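Local coordinates for vascular endothelial growth factor homolog (Orf virus, PDB 2GNN), which acts as a secreted, disulfide-linked dimeric growth factor that binds vascular endothelial growth factor receptors and induces endothelial proliferation, at residues V70-E75 / F92-K97; V29-T34 / P46-M51; Q41-P46 / M74-A79. All blocks are in the same frame, centred on the assembly; numbering follows the deposited sequence.

Contact 1 (V70-E75 / F92-K97). Unlike the reference sequence in segment 70-75: Thr73 (reference Ser). With NAG (2-acetamido-2-deoxy-beta-D-glucopyranose), chain M.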
loop_
_atom_site.group_PDB
_atom_site.type_symbol
_atom_site.label_atom_id
_atom_site.label_comp_id
_atom_site.label_asym_id
_atom_site.label_seq_id
_atom_site.Cartn_x
_atom_site.Cartn_y
_atom_site.Cartn_z
ATOM N N VAL B 70 2.243 10.603 13.332
ATOM C CA VAL B 70 3.035 11.811 13.117
ATOM C C VAL B 70 2.449 12.577 11.936
ATOM O O VAL B 70 1.877 11.982 11.020
ATOM C CB VAL B 70 4.555 11.494 12.938
ATOM C CG1 VAL B 70 4.846 10.922 11.561
ATOM C CG2 VAL B 70 5.412 12.724 13.200
ATOM N N ASN B 71 2.545 13.899 11.980
ATOM C CA ASN B 71 2.089 14.716 10.866
ATOM C C ASN B 71 3.285 15.028 9.979
ATOM O O ASN B 71 4.357 15.409 10.476
ATOM C CB ASN B 71 1.413 16.006 11.343
ATOM C CG ASN B 71 0.474 15.783 12.522
ATOM O OD1 ASN B 71 -0.571 15.136 12.376
ATOM N ND2 ASN B 71 0.861 16.325 13.708
ATOM N N VAL B 72 3.110 14.828 8.672
ATOM C CA VAL B 72 4.152 15.137 7.696
ATOM C C VAL B 72 3.592 16.042 6.618
ATOM O O VAL B 72 2.465 15.849 6.162
ATOM C CB VAL B 72 4.772 13.868 7.054
ATOM C CG1 VAL B 72 5.424 12.989 8.105
ATOM C CG2 VAL B 72 3.738 13.092 6.316
ATOM N N THR B 73 4.388 17.035 6.232
ATOM C CA THR B 73 4.014 18.007 5.202
ATOM C C THR B 73 4.563 17.549 3.846
ATOM O O THR B 73 5.749 17.253 3.727
ATOM C CB THR B 73 4.568 19.419 5.550
ATOM O OG1 THR B 73 4.141 19.797 6.864
ATOM C CG2 THR B 73 4.099 20.470 4.566
ATOM N N MET B 74 3.701 17.491 2.834
ATOM C CA MET B 74 4.132 17.197 1.467
ATOM C C MET B 74 3.782 18.316 0.501
ATOM O O MET B 74 2.667 18.839 0.529
ATOM C CB MET B 74 3.499 15.898 0.980
ATOM C CG MET B 74 3.930 14.672 1.758
ATOM S SD MET B 74 3.122 13.204 1.123
ATOM C CE MET B 74 3.487 12.082 2.459
ATOM N N GLU B 75 4.721 18.679 -0.367
ATOM C CA GLU B 75 4.404 19.615 -1.442
ATOM C C GLU B 75 3.804 18.919 -2.671
ATOM O O GLU B 75 4.415 18.023 -3.244
ATOM C CB GLU B 75 5.601 20.489 -1.813
ATOM C CG GLU B 75 5.147 21.762 -2.515
ATOM C CD GLU B 75 6.181 22.865 -2.540
ATOM O OE1 GLU B 75 7.368 22.580 -2.837
ATOM O OE2 GLU B 75 5.786 24.028 -2.283
ATOM N N PHE B 92 -0.238 15.432 6.351
ATOM C CA PHE B 92 -0.778 14.071 6.284
ATOM C C PHE B 92 -0.418 13.309 7.547
ATOM O O PHE B 92 0.638 13.521 8.140
ATOM C CB PHE B 92 -0.224 13.315 5.059
ATOM C CG PHE B 92 -0.516 13.990 3.749
ATOM C CD1 PHE B 92 0.291 15.032 3.291
ATOM C CD2 PHE B 92 -1.604 13.609 2.992
ATOM C CE1 PHE B 92 0.002 15.681 2.098
ATOM C CE2 PHE B 92 -1.896 14.254 1.794
ATOM C CZ PHE B 92 -1.076 15.286 1.347
ATOM N N VAL B 93 -1.305 12.418 7.959
ATOM C CA VAL B 93 -1.052 11.592 9.124
ATOM C C VAL B 93 -0.342 10.307 8.682
ATOM O O VAL B 93 -0.841 9.604 7.809
ATOM C CB VAL B 93 -2.374 11.277 9.873
ATOM C CG1 VAL B 93 -2.114 10.406 11.089
ATOM C CG2 VAL B 93 -3.068 12.580 10.296
ATOM N N GLU B 94 0.823 10.026 9.269
ATOM C CA GLU B 94 1.530 8.750 9.069
ATOM C C GLU B 94 1.521 7.979 10.378
ATOM O O GLU B 94 1.590 8.581 11.443
ATOM C CB GLU B 94 2.998 8.972 8.699
ATOM C CG GLU B 94 3.262 9.992 7.621
ATOM C CD GLU B 94 3.459 9.385 6.250
ATOM O OE1 GLU B 94 3.782 8.188 6.136
ATOM O OE2 GLU B 94 3.307 10.124 5.270
ATOM N N HIS B 95 1.479 6.657 10.307
ATOM C CA HIS B 95 1.579 5.843 11.500
ATOM C C HIS B 95 3.026 5.429 11.739
ATOM O O HIS B 95 3.706 4.957 10.819
ATOM C CB HIS B 95 0.674 4.620 11.391
ATOM C CG HIS B 95 -0.771 4.958 11.205
ATOM N ND1 HIS B 95 -1.682 4.072 10.670
ATOM C CD2 HIS B 95 -1.459 6.093 11.465
ATOM C CE1 HIS B 95 -2.870 4.644 10.615
ATOM N NE2 HIS B 95 -2.764 5.868 11.101
ATOM N N LYS B 96 3.492 5.613 12.975
ATOM C CA LYS B 96 4.863 5.265 13.367
ATOM C C LYS B 96 4.964 4.006 14.224
ATOM O O LYS B 96 6.035 3.404 14.324
ATOM C CB LYS B 96 5.533 6.431 14.096
ATOM C CG LYS B 96 6.330 7.358 13.192
ATOM C CD LYS B 96 7.364 8.128 14.010
ATOM C CE LYS B 96 8.195 9.061 13.137
ATOM N NZ LYS B 96 9.115 9.898 13.963
ATOM N N LYS B 97 3.863 3.626 14.860
ATOM C CA LYS B 97 3.809 2.395 15.650
ATOM C C LYS B 97 2.402 1.840 15.619
ATOM O O LYS B 97 1.435 2.594 15.481
ATOM C CB LYS B 97 4.244 2.635 17.093
ATOM C CG LYS B 97 5.594 2.038 17.440
ATOM C CD LYS B 97 5.701 1.767 18.932
ATOM C CE LYS B 97 6.605 0.567 19.197
ATOM N NZ LYS B 97 6.984 0.452 20.636
HETATM C C1 NAG M . -0.131 16.444 14.770
HETATM C C2 NAG M . -0.183 15.671 16.102
HETATM C C3 NAG M . -1.592 15.775 16.701
HETATM C C4 NAG M . -1.934 17.249 16.936
HETATM C C5 NAG M . -1.720 18.041 15.640
HETATM C C6 NAG M . -1.927 19.532 15.889
HETATM C C7 NAG M . 1.221 13.774 16.731
HETATM C C8 NAG M . 0.830 12.668 17.671
HETATM N N2 NAG M . 0.242 14.281 15.978
HETATM O O3 NAG M . -1.715 15.023 17.894
HETATM O O4 NAG M . -3.270 17.380 17.384
HETATM O O5 NAG M . -0.425 17.805 15.084
HETATM O O6 NAG M . -3.020 19.993 15.133
HETATM O O7 NAG M . 2.392 14.167 16.679
#
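Phe92 pairs with Val72 through two backbone bonds, Phe92 N to Val72 O at 2.7 Å and Val72 N to Phe92 O at 2.8 Å. The same Val72 O also lies in the plane of the Phe92 ring, at its edge. The side chains of Met74 and Phe92 cross at about a right angle. Met74 SD sits obliquely, 4.4 Å from the centroid of the Phe92 ring, a Met-aromatic contact. Val93 faces Asn71 in a non-hydrogen-bonded pair, and its CG2 approaches Asn71 OD1. Asn71 ND2 is bonded covalently to C1 of an N-acetylglucosamine, so the sugar leaves from the Asn71–Val93 side. The ladder belongs to the long antiparallel hairpin of strands 62-79 and 85-102, part of the cystine-knot fold of the PDGF/VEGF family. Glu94 pairs with Val70, and the bond from Glu94 N to Val70 O is nearly straight (176°). The Glu94 chain bends at chi2 (-98°), which turns CD over Val72. Its OE2 lies 3.2 Å from Val72 CG2 and meets Met74 CE tip to tip at 3.4 Å. The other oxygen, OE1, accepts a hydrogen bond from Met51 N. Further on, Lys96 lays CE 4.1 Å from Val70 CG1.

Contact 2 (V29-T34 / P46-M51)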
loop_
_atom_site.group_PDB
_atom_site.type_symbol
_atom_site.label_atom_id
_atom_site.label_comp_id
_atom_site.label_asym_id
_atom_site.label_seq_id
_atom_site.Cartn_x
_atom_site.Cartn_y
_atom_site.Cartn_z
ATOM N N VAL B 29 -2.782 6.222 -1.314
ATOM C CA VAL B 29 -4.047 6.818 -0.910
ATOM C C VAL B 29 -4.345 7.997 -1.842
ATOM O O VAL B 29 -3.432 8.743 -2.194
ATOM C CB VAL B 29 -3.976 7.321 0.589
ATOM C CG1 VAL B 29 -5.293 7.913 1.022
ATOM C CG2 VAL B 29 -3.611 6.186 1.547
ATOM N N PRO B 30 -5.616 8.162 -2.257
ATOM C CA PRO B 30 -6.026 9.371 -2.985
ATOM C C PRO B 30 -5.925 10.609 -2.103
ATOM O O PRO B 30 -6.436 10.611 -0.984
ATOM C CB PRO B 30 -7.503 9.100 -3.324
ATOM C CG PRO B 30 -7.690 7.651 -3.163
ATOM C CD PRO B 30 -6.733 7.215 -2.096
ATOM N N VAL B 31 -5.257 11.645 -2.594
ATOM C CA VAL B 31 -5.066 12.872 -1.838
ATOM C C VAL B 31 -6.403 13.537 -1.464
ATOM O O VAL B 31 -6.558 14.061 -0.352
ATOM C CB VAL B 31 -4.163 13.872 -2.594
ATOM C CG1 VAL B 31 -4.082 15.197 -1.861
ATOM C CG2 VAL B 31 -2.766 13.299 -2.763
ATOM N N SER B 32 -7.374 13.502 -2.367
ATOM C CA SER B 32 -8.641 14.148 -2.092
ATOM C C SER B 32 -9.311 13.553 -0.849
ATOM O O SER B 32 -9.993 14.263 -0.119
ATOM C CB SER B 32 -9.570 14.011 -3.282
ATOM O OG SER B 32 -9.875 12.648 -3.450
ATOM N N GLU B 33 -9.130 12.252 -0.634
ATOM C CA GLU B 33 -9.708 11.553 0.517
ATOM C C GLU B 33 -9.053 11.922 1.851
ATOM O O GLU B 33 -9.676 11.804 2.904
ATOM C CB GLU B 33 -9.604 10.046 0.331
ATOM C CG GLU B 33 -10.698 9.453 -0.547
ATOM C CD GLU B 33 -10.556 7.936 -0.735
ATOM O OE1 GLU B 33 -9.870 7.260 0.095
ATOM O OE2 GLU B 33 -11.145 7.432 -1.718
ATOM N N THR B 34 -7.793 12.335 1.798
ATOM C CA THR B 34 -7.075 12.757 2.970
ATOM C C THR B 34 -7.472 14.193 3.307
ATOM O O THR B 34 -7.323 14.637 4.442
ATOM C CB THR B 34 -5.563 12.745 2.740
ATOM O OG1 THR B 34 -5.240 13.754 1.783
ATOM C CG2 THR B 34 -5.069 11.371 2.237
ATOM N N PRO B 46 -2.386 12.755 -8.105
ATOM C CA PRO B 46 -3.645 12.609 -7.398
ATOM C C PRO B 46 -3.583 11.614 -6.240
ATOM O O PRO B 46 -4.556 11.495 -5.496
ATOM C CB PRO B 46 -4.592 12.104 -8.486
ATOM C CG PRO B 46 -3.719 11.374 -9.435
ATOM C CD PRO B 46 -2.417 12.112 -9.425
ATOM N N CYS B 47 -2.450 10.922 -6.089
ATOM C CA CYS B 47 -2.277 9.902 -5.063
ATOM C C CYS B 47 -0.936 10.068 -4.371
ATOM O O CYS B 47 0.031 10.526 -4.987
ATOM C CB CYS B 47 -2.397 8.501 -5.671
ATOM S SG CYS B 47 -0.948 7.854 -6.641
ATOM N N VAL B 48 -0.883 9.702 -3.089
ATOM C CA VAL B 48 0.370 9.702 -2.327
ATOM C C VAL B 48 0.563 8.389 -1.594
ATOM O O VAL B 48 -0.404 7.677 -1.295
ATOM C CB VAL B 48 0.436 10.843 -1.287
ATOM C CG1 VAL B 48 0.687 12.188 -1.974
ATOM C CG2 VAL B 48 -0.839 10.861 -0.380
ATOM N N THR B 49 1.821 8.073 -1.315
ATOM C CA THR B 49 2.160 6.948 -0.461
ATOM C C THR B 49 2.316 7.413 1.002
ATOM O O THR B 49 3.157 8.273 1.315
ATOM C CB THR B 49 3.450 6.266 -0.945
ATOM O OG1 THR B 49 3.318 5.964 -2.326
ATOM C CG2 THR B 49 3.699 4.979 -0.205
ATOM N N LEU B 50 1.504 6.825 1.882
ATOM C CA LEU B 50 1.546 7.127 3.310
ATOM C C LEU B 50 1.851 5.878 4.112
ATOM O O LEU B 50 1.403 4.779 3.756
ATOM C CB LEU B 50 0.200 7.694 3.762
ATOM C CG LEU B 50 -0.262 9.008 3.140
ATOM C CD1 LEU B 50 -1.628 9.374 3.661
ATOM C CD2 LEU B 50 0.738 10.089 3.473
ATOM N N MET B 51 2.621 6.040 5.188
ATOM C CA MET B 51 2.854 4.945 6.119
ATOM C C MET B 51 1.611 4.772 6.981
ATOM O O MET B 51 1.178 5.698 7.659
ATOM C CB MET B 51 4.082 5.209 6.977
ATOM C CG MET B 51 5.376 5.274 6.195
ATOM S SD MET B 51 5.661 3.799 5.196
ATOM C CE MET B 51 6.192 2.604 6.424
HETATM O O HOH W 1 -6.729 12.981 -5.400
#
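Val29 and Val48 form an antiparallel hydrogen-bonded pair. Val29 N reaches Val48 O at 2.8 Å, and Val48 N reaches Val29 O at 2.9 Å. Both bonds are close to straight. Val29 O also receives a CA-H contact from Cys47, with Cys47 CA 3.3 Å away. The CG2 branch of Val29 packs on Leu50 CD1, which Thr34 CG2 also touches. Leu50 is two residues beyond Val48 on strand 47-54.

Val31 holds the other end of the pairing. Its N donates to Pro46 O at 3.0 Å, with the donor tilted 32° from the carbonyl plane. A water is bound to the same oxygen and also takes the N-H of Ser32. Pro46 O thus serves two donors where strand 23-30 gives way to the short turn at 31-34. In that turn, Thr34 OG1 donates to Val31 O.

The side chains of Val31 and Val48 cross at about a right angle. Val31 CG2, anti to its carbonyl carbon, lies 3.7 Å from Val48 CG1. CG2 of Val48 touches both Val31 CG2, at 3.9 Å, and the carbonyl oxygen of Val29. Val31 and Val48 both go on to touch Leu76 of strand 62-79, and Val31 also meets Phe43.

Cys47 turns to the opposite face of the ladder. Its SG is in a disulfide with Cys56 of the second subunit, and Thr49 OG1 is hydrogen-bonded to Gly19 O of that subunit. One face of the pair thus serves the chain's own core, while the other side meets the partner chain. This is the antiparallel strand pair 23-30/47-54 of the cystine-knot growth factor fold, placed at the disulfide-linked dimer interface.

Contact 3 (Q41-P46 / M74-A79); sequences QRFNPP and MELLGA
Asn44 and Leu77 form a single antiparallel bridge between an irregular loop and strand 62-79. The touching parts run 158° apart. Asn44 N donates to Leu77 O at 2.8 Å, and Leu77 N donates to Asn44 O at 2.9 Å. The peptide bond between Asn44 and Pro45 is cis, and the loop turns off just after the bridge. A water that accepts from Asn44 ND2 makes a second, weak link to Leu77 O.

Leu76 points toward the loop and divides its branches. Leu76 CD1 lies obliquely to the Phe43 ring, 3.9 Å from Phe43 CD2. Leu76 CD2 rests 4.0 Å from Pro45 CD and close to Pro45 O. The loop, which joins the turn at 31-34 to strand 47-54 of this cystine-knot chain, thereby lies beside the hairpin 62-79/85-102 near its turn. Phe43 also packs on Val31 and Ser32 of the turn at 31-34. Pro45 packs on Ser20 of the second subunit.

Within the bridge itself, Leu77 CB lies 3.4 Å from Asn44 O, and Leu77 CD2 touches Asn44 CB. Gln41 runs its extended chain toward the strand. Its NE2 comes within 3.7 Å of Gly78 CA, where there is no side chain, and CD lies 4.1 Å from Ala79 CB. NE2 and Ala79 N are both donors, and both bond to Gln88 OE1 of strand 85-102. A weak bond also runs from Gln41 NE2 back to Arg42 O.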
loop_
_atom_site.group_PDB
_atom_site.type_symbol
_atom_site.label_atom_id
_atom_site.label_comp_id
_atom_site.label_asym_id
_atom_site.label_seq_id
_atom_site.Cartn_x
_atom_site.Cartn_y
_atom_site.Cartn_z
ATOM N N GLN B 41 -11.396 20.783 -6.570
ATOM C CA GLN B 41 -9.999 20.918 -7.000
ATOM C C GLN B 41 -9.399 19.553 -7.318
ATOM O O GLN B 41 -9.960 18.519 -6.948
ATOM C CB GLN B 41 -9.153 21.680 -5.986
ATOM C CG GLN B 41 -8.424 20.811 -4.962
ATOM C CD GLN B 41 -7.373 21.580 -4.231
ATOM O OE1 GLN B 41 -7.684 22.365 -3.336
ATOM N NE2 GLN B 41 -6.110 21.394 -4.620
ATOM N N ARG B 42 -8.276 19.558 -8.036
ATOM C CA ARG B 42 -7.568 18.321 -8.362
ATOM C C ARG B 42 -6.214 18.378 -7.733
ATOM O O ARG B 42 -5.712 19.468 -7.462
ATOM C CB ARG B 42 -7.431 18.164 -9.875
ATOM C CG ARG B 42 -8.753 17.934 -10.571
ATOM C CD ARG B 42 -8.615 16.901 -11.611
ATOM N NE ARG B 42 -9.903 16.523 -12.160
ATOM C CZ ARG B 42 -10.508 15.371 -11.905
ATOM N NH1 ARG B 42 -9.935 14.488 -11.101
ATOM N NH2 ARG B 42 -11.686 15.102 -12.458
ATOM N N PHE B 43 -5.621 17.210 -7.498
ATOM C CA PHE B 43 -4.251 17.156 -6.978
ATOM C C PHE B 43 -3.339 16.417 -7.936
ATOM O O PHE B 43 -3.727 15.433 -8.556
ATOM C CB PHE B 43 -4.195 16.486 -5.601
ATOM C CG PHE B 43 -5.136 17.112 -4.586
ATOM C CD1 PHE B 43 -6.446 16.676 -4.476
ATOM C CD2 PHE B 43 -4.701 18.136 -3.741
ATOM C CE1 PHE B 43 -7.331 17.261 -3.543
ATOM C CE2 PHE B 43 -5.567 18.715 -2.813
ATOM C CZ PHE B 43 -6.880 18.271 -2.718
ATOM N N ASN B 44 -2.115 16.911 -8.045
ATOM C CA ASN B 44 -1.127 16.280 -8.871
ATOM C C ASN B 44 0.163 16.115 -8.086
ATOM O O ASN B 44 0.735 17.101 -7.632
ATOM C CB ASN B 44 -0.962 17.069 -10.177
ATOM C CG ASN B 44 -1.947 16.614 -11.246
ATOM O OD1 ASN B 44 -1.828 15.506 -11.768
ATOM N ND2 ASN B 44 -2.928 17.451 -11.563
ATOM N N PRO B 45 0.593 14.860 -7.870
ATOM C CA PRO B 45 -0.095 13.637 -8.301
ATOM C C PRO B 45 -1.402 13.470 -7.532
ATOM O O PRO B 45 -1.533 14.022 -6.438
ATOM C CB PRO B 45 0.885 12.529 -7.921
ATOM C CG PRO B 45 1.767 13.121 -6.877
ATOM C CD PRO B 45 1.846 14.575 -7.150
ATOM N N PRO B 46 -2.386 12.755 -8.105
ATOM C CA PRO B 46 -3.645 12.609 -7.398
ATOM C C PRO B 46 -3.583 11.614 -6.240
ATOM O O PRO B 46 -4.556 11.495 -5.496
ATOM C CB PRO B 46 -4.592 12.104 -8.486
ATOM C CG PRO B 46 -3.719 11.374 -9.435
ATOM C CD PRO B 46 -2.417 12.112 -9.425
ATOM N N MET B 74 3.701 17.491 2.834
ATOM C CA MET B 74 4.132 17.197 1.467
ATOM C C MET B 74 3.782 18.316 0.501
ATOM O O MET B 74 2.667 18.839 0.529
ATOM C CB MET B 74 3.499 15.898 0.980
ATOM C CG MET B 74 3.930 14.672 1.758
ATOM S SD MET B 74 3.122 13.204 1.123
ATOM C CE MET B 74 3.487 12.082 2.459
ATOM N N GLU B 75 4.721 18.679 -0.367
ATOM C CA GLU B 75 4.404 19.615 -1.442
ATOM C C GLU B 75 3.804 18.919 -2.671
ATOM O O GLU B 75 4.415 18.023 -3.244
ATOM C CB GLU B 75 5.601 20.489 -1.813
ATOM C CG GLU B 75 5.147 21.762 -2.515
ATOM C CD GLU B 75 6.181 22.865 -2.540
ATOM O OE1 GLU B 75 7.368 22.580 -2.837
ATOM O OE2 GLU B 75 5.786 24.028 -2.283
ATOM N N LEU B 76 2.593 19.333 -3.036
ATOM C CA LEU B 76 1.818 18.784 -4.146
ATOM C C LEU B 76 1.521 19.925 -5.089
ATOM O O LEU B 76 1.626 21.075 -4.707
ATOM C CB LEU B 76 0.451 18.313 -3.660
ATOM C CG LEU B 76 0.247 17.066 -2.827
ATOM C CD1 LEU B 76 -1.151 17.139 -2.372
ATOM C CD2 LEU B 76 0.416 15.838 -3.667
ATOM N N LEU B 77 1.099 19.606 -6.309
ATOM C CA LEU B 77 0.556 20.618 -7.199
ATOM C C LEU B 77 -0.941 20.588 -7.050
ATOM O O LEU B 77 -1.569 19.548 -7.265
ATOM C CB LEU B 77 0.969 20.378 -8.666
ATOM C CG LEU B 77 0.335 21.325 -9.697
ATOM C CD1 LEU B 77 0.968 22.718 -9.640
ATOM C CD2 LEU B 77 0.472 20.733 -11.079
ATOM N N GLY B 78 -1.512 21.724 -6.656
ATOM C CA GLY B 78 -2.946 21.824 -6.459
ATOM C C GLY B 78 -3.426 23.169 -6.940
ATOM O O GLY B 78 -2.995 23.642 -7.987
ATOM N N ALA B 79 -4.315 23.790 -6.166
ATOM C CA ALA B 79 -4.927 25.047 -6.545
ATOM C C ALA B 79 -4.375 26.188 -5.713
ATOM O O ALA B 79 -4.061 26.027 -4.534
ATOM C CB ALA B 79 -6.420 24.957 -6.403
HETATM O O HOH W 2 -3.215 19.666 -10.235
#

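Contact 2 closes along the chain before contact 1 opens, while the segments of contacts 2 and 3 alternate. Contacts 1 and 3 share Met74 and Glu75 on strand 62-79; contacts 2 and 3 share Pro46. The centre of contact 2 lies about 11 Å from that of contact 1 and about 10 Å from that of contact 3. The centres of contacts 1 and 3 are about 16 Å apart. Contact 2, on the sheet 23-30/47-54, therefore lies near both of the others. It meets the long hairpin through Leu50, Met51 and Val31, and Val31 also packs on Phe43 of the loop. Together the three contacts join both two-stranded sheets and the loop into one body. All three touch the second subunit.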